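Local coordinates for uncharacterized protein (Pseudomonas aeruginosa UCBPP-PA14, PDB 3FD9) that probably restrains the type III secretion regulon by disrupting self-association and DNA binding of the transcriptional activator ExsA until inducing signals appear, at residues Leu126-Arg137 with Cys164-Leu175. Residues are numbered along the deposited sequence; the frame is centred on the assembly and turned at random.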
# COMPACT_ATOMS: atom_id res chain seq x y z
N LEU A 126 15.66 -14.17 -7.90
CA LEU A 126 14.56 -14.79 -7.17
C LEU A 126 13.33 -13.90 -7.23
O LEU A 126 12.24 -14.37 -7.54
CB LEU A 126 14.94 -15.04 -5.71
CG LEU A 126 15.47 -16.44 -5.40
CD1 LEU A 126 15.50 -16.68 -3.90
CD2 LEU A 126 14.61 -17.49 -6.10
N VAL A 127 13.52 -12.62 -6.93
CA VAL A 127 12.43 -11.67 -6.95
C VAL A 127 11.67 -11.74 -8.27
O VAL A 127 10.45 -11.82 -8.29
CB VAL A 127 12.92 -10.24 -6.71
CG1 VAL A 127 11.77 -9.25 -6.87
CG2 VAL A 127 13.54 -10.11 -5.33
N GLU A 128 12.41 -11.73 -9.37
CA GLU A 128 11.79 -11.79 -10.69
C GLU A 128 11.20 -13.16 -10.96
O GLU A 128 10.25 -13.30 -11.73
CB GLU A 128 12.81 -11.42 -11.77
CG GLU A 128 13.23 -9.97 -11.73
CD GLU A 128 14.37 -9.66 -12.68
OE1 GLU A 128 14.53 -10.40 -13.68
OE2 GLU A 128 15.11 -8.68 -12.42
N LEU A 129 11.78 -14.17 -10.32
CA LEU A 129 11.30 -15.53 -10.46
C LEU A 129 10.03 -15.74 -9.66
O LEU A 129 9.17 -16.54 -10.03
CB LEU A 129 12.37 -16.53 -10.03
CG LEU A 129 13.41 -16.88 -11.09
CD1 LEU A 129 14.21 -18.10 -10.67
CD2 LEU A 129 12.71 -17.13 -12.41
N GLU A 130 9.91 -15.02 -8.55
CA GLU A 130 8.72 -15.09 -7.72
C GLU A 130 7.56 -14.43 -8.46
O GLU A 130 6.48 -14.99 -8.58
CB GLU A 130 8.97 -14.37 -6.39
CG GLU A 130 8.19 -14.94 -5.21
CD GLU A 130 8.80 -16.22 -4.65
OE1 GLU A 130 8.05 -17.19 -4.40
OE2 GLU A 130 10.04 -16.25 -4.46
N THR A 131 7.81 -13.23 -8.97
CA THR A 131 6.86 -12.51 -9.82
C THR A 131 6.35 -13.37 -10.98
O THR A 131 5.15 -13.52 -11.16
CB THR A 131 7.51 -11.25 -10.40
OG1 THR A 131 7.93 -10.39 -9.33
CG2 THR A 131 6.53 -10.50 -11.30
N GLN A 132 7.27 -13.92 -11.77
CA GLN A 132 6.89 -14.79 -12.88
C GLN A 132 6.03 -15.93 -12.37
O GLN A 132 5.11 -16.39 -13.04
CB GLN A 132 8.14 -15.35 -13.57
CG GLN A 132 7.89 -16.57 -14.47
CD GLN A 132 7.23 -16.22 -15.81
OE1 GLN A 132 6.78 -15.09 -16.01
NE2 GLN A 132 7.19 -17.18 -16.72
N SER A 133 6.34 -16.39 -11.16
CA SER A 133 5.59 -17.47 -10.54
C SER A 133 4.17 -17.00 -10.24
O SER A 133 3.20 -17.63 -10.64
CB SER A 133 6.28 -17.92 -9.26
OG SER A 133 5.69 -19.10 -8.76
N ARG A 134 4.07 -15.89 -9.52
CA ARG A 134 2.79 -15.28 -9.19
C ARG A 134 1.98 -15.10 -10.46
O ARG A 134 0.82 -15.48 -10.53
CB ARG A 134 3.00 -13.92 -8.52
CG ARG A 134 1.85 -13.48 -7.64
CD ARG A 134 2.07 -13.89 -6.18
NE ARG A 134 2.81 -15.14 -6.04
CZ ARG A 134 2.26 -16.35 -5.96
NH1 ARG A 134 0.94 -16.48 -6.01
NH2 ARG A 134 3.03 -17.42 -5.84
N GLN A 135 2.62 -14.51 -11.47
CA GLN A 135 1.98 -14.25 -12.75
C GLN A 135 1.36 -15.50 -13.36
O GLN A 135 0.29 -15.45 -13.95
CB GLN A 135 2.97 -13.62 -13.73
CG GLN A 135 3.24 -12.16 -13.45
CD GLN A 135 1.96 -11.39 -13.26
OE1 GLN A 135 0.97 -11.63 -13.95
NE2 GLN A 135 1.96 -10.45 -12.31
N LEU A 136 2.05 -16.62 -13.21
CA LEU A 136 1.55 -17.88 -13.74
C LEU A 136 0.35 -18.40 -12.94
O LEU A 136 -0.49 -19.11 -13.48
CB LEU A 136 2.66 -18.94 -13.77
CG LEU A 136 3.83 -18.71 -14.74
CD1 LEU A 136 4.90 -19.77 -14.53
CD2 LEU A 136 3.35 -18.70 -16.17
N ARG A 137 0.27 -18.04 -11.66
CA ARG A 137 -0.88 -18.43 -10.85
C ARG A 137 -2.10 -17.62 -11.24
O ARG A 137 -3.17 -18.17 -11.48
CB ARG A 137 -0.58 -18.28 -9.36
CG ARG A 137 0.66 -19.04 -8.91
CD ARG A 137 0.68 -19.27 -7.41
NE ARG A 137 1.99 -19.75 -6.97
CZ ARG A 137 2.42 -21.00 -7.12
NH1 ARG A 137 1.64 -21.91 -7.70
NH2 ARG A 137 3.63 -21.35 -6.69
N CYS A 164 5.83 -24.21 -17.68
CA CYS A 164 6.32 -22.89 -17.31
C CYS A 164 6.50 -22.80 -15.80
O CYS A 164 7.54 -22.34 -15.32
CB CYS A 164 5.37 -21.79 -17.79
SG CYS A 164 5.52 -21.40 -19.54
N GLN A 165 5.49 -23.23 -15.07
CA GLN A 165 5.53 -23.20 -13.61
C GLN A 165 6.58 -24.18 -13.10
O GLN A 165 7.34 -23.86 -12.19
CB GLN A 165 4.16 -23.52 -13.02
CG GLN A 165 4.07 -23.29 -11.52
CD GLN A 165 4.11 -21.82 -11.14
OE1 GLN A 165 3.22 -21.05 -11.49
NE2 GLN A 165 5.15 -21.42 -10.41
N ALA A 166 6.62 -25.36 -13.70
CA ALA A 166 7.61 -26.37 -13.36
C ALA A 166 9.03 -25.82 -13.52
O ALA A 166 9.81 -25.81 -12.58
CB ALA A 166 7.42 -27.63 -14.20
N ARG A 167 9.35 -25.37 -14.73
CA ARG A 167 10.65 -24.77 -15.01
C ARG A 167 10.96 -23.69 -13.98
O ARG A 167 11.97 -23.76 -13.29
CB ARG A 167 10.68 -24.18 -16.42
CG ARG A 167 11.88 -23.29 -16.70
CD ARG A 167 13.20 -24.05 -16.63
NE ARG A 167 13.24 -25.17 -17.57
CZ ARG A 167 13.23 -26.45 -17.22
NH1 ARG A 167 13.18 -26.79 -15.93
NH2 ARG A 167 13.27 -27.40 -18.14
N THR A 168 10.08 -22.70 -13.90
CA THR A 168 10.25 -21.62 -12.94
C THR A 168 10.58 -22.20 -11.57
O THR A 168 11.48 -21.73 -10.89
CB THR A 168 8.98 -20.75 -12.83
OG1 THR A 168 8.78 -20.05 -14.07
CG2 THR A 168 9.12 -19.75 -11.70
N GLN A 169 9.85 -23.24 -11.20
CA GLN A 169 10.03 -23.88 -9.90
C GLN A 169 11.42 -24.50 -9.77
O GLN A 169 12.02 -24.48 -8.69
CB GLN A 169 8.96 -24.95 -9.68
CG GLN A 169 8.48 -25.06 -8.25
CD GLN A 169 7.84 -23.77 -7.75
OE1 GLN A 169 8.54 -22.80 -7.43
NE2 GLN A 169 6.51 -23.75 -7.67
N GLU A 170 11.93 -25.05 -10.87
CA GLU A 170 13.23 -25.71 -10.86
C GLU A 170 14.32 -24.71 -10.53
O GLU A 170 15.15 -24.94 -9.65
CB GLU A 170 13.53 -26.36 -12.21
CG GLU A 170 12.39 -27.19 -12.79
CD GLU A 170 12.18 -28.51 -12.07
OE1 GLU A 170 12.55 -28.62 -10.88
OE2 GLU A 170 11.62 -29.44 -12.70
N GLN A 171 14.33 -23.59 -11.25
CA GLN A 171 15.39 -22.60 -11.07
C GLN A 171 15.32 -21.93 -9.72
O GLN A 171 16.34 -21.56 -9.16
CB GLN A 171 15.39 -21.57 -12.21
CG GLN A 171 14.04 -21.22 -12.77
CD GLN A 171 14.13 -20.75 -14.21
OE1 GLN A 171 13.36 -19.90 -14.66
NE2 GLN A 171 15.09 -21.31 -14.95
N VAL A 172 14.12 -21.78 -9.17
CA VAL A 172 14.00 -21.28 -7.81
C VAL A 172 14.73 -22.24 -6.87
O VAL A 172 15.51 -21.82 -6.01
CB VAL A 172 12.53 -21.10 -7.38
CG1 VAL A 172 12.42 -20.94 -5.87
CG2 VAL A 172 11.92 -19.89 -8.07
N ALA A 173 14.50 -23.54 -7.05
CA ALA A 173 15.16 -24.55 -6.23
C ALA A 173 16.68 -24.41 -6.31
O ALA A 173 17.37 -24.52 -5.29
CB ALA A 173 14.74 -25.94 -6.67
N GLU A 174 17.19 -24.16 -7.51
CA GLU A 174 18.62 -24.01 -7.71
C GLU A 174 19.14 -22.74 -7.03
O GLU A 174 20.02 -22.81 -6.17
CB GLU A 174 18.97 -23.98 -9.20
CG GLU A 174 20.38 -23.49 -9.48
CD GLU A 174 20.74 -23.54 -10.96
OE1 GLU A 174 20.07 -24.27 -11.72
OE2 GLU A 174 21.72 -22.86 -11.35
N LEU A 175 18.59 -21.60 -7.43
CA LEU A 175 18.94 -20.33 -6.80
C LEU A 175 18.90 -20.45 -5.28
O LEU A 175 19.89 -20.16 -4.60
CB LEU A 175 18.00 -19.22 -7.26
CG LEU A 175 18.33 -18.48 -8.56
CD1 LEU A 175 19.72 -17.87 -8.47
CD2 LEU A 175 18.22 -19.39 -9.76
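Gln165 CG lies anti to the backbone N (chi1 -171°) and the chain bends at chi2, which carries the amide across to Ser133, whose OG is likewise anti to its own N. Gln165 NE2 donates to Ser133 OG at 2.9 Å, almost in the amide plane, the one hydrogen bond between segments 126-137 and 164-175, which belong to the antiparallel helical hairpin of helices 119-147 and 157-189. The axes of the two segments approach to 10.0 Å, their N-to-C directions 157° apart. The Arg137 guanidinium stacks on the Gln165 amide, planes 8° apart, and the amide of Gln169 comes up obliquely to NH2. Midway along, Thr168 is a knob in the hole made by Leu129, Gln132, Ser133 and Leu136: Thr168 CG2 points at Leu129 O (3.6 Å), while OG1 lies against Gln132 CG. Toward the N-terminal end of 126-137 the contact turns apolar. Leu129 slides past Val172 in the opposite direction, CD1 to CG2 3.9 Å, and Leu126 CD2 rests on Leu175 CB. Arg145 of a second subunit packs on Leu129 and Gln132, and Phe142 of that same subunit on Leu136, placing the hairpin at a subunit interface. Leu136 CD1 reaches Cys164 CB at 3.9 Å. Thr168 OG1 is satisfied within its own helix, donating to Cys164 O at 2.9 Å, an oxygen that also takes Thr168 N from the opposite face of its carbonyl plane.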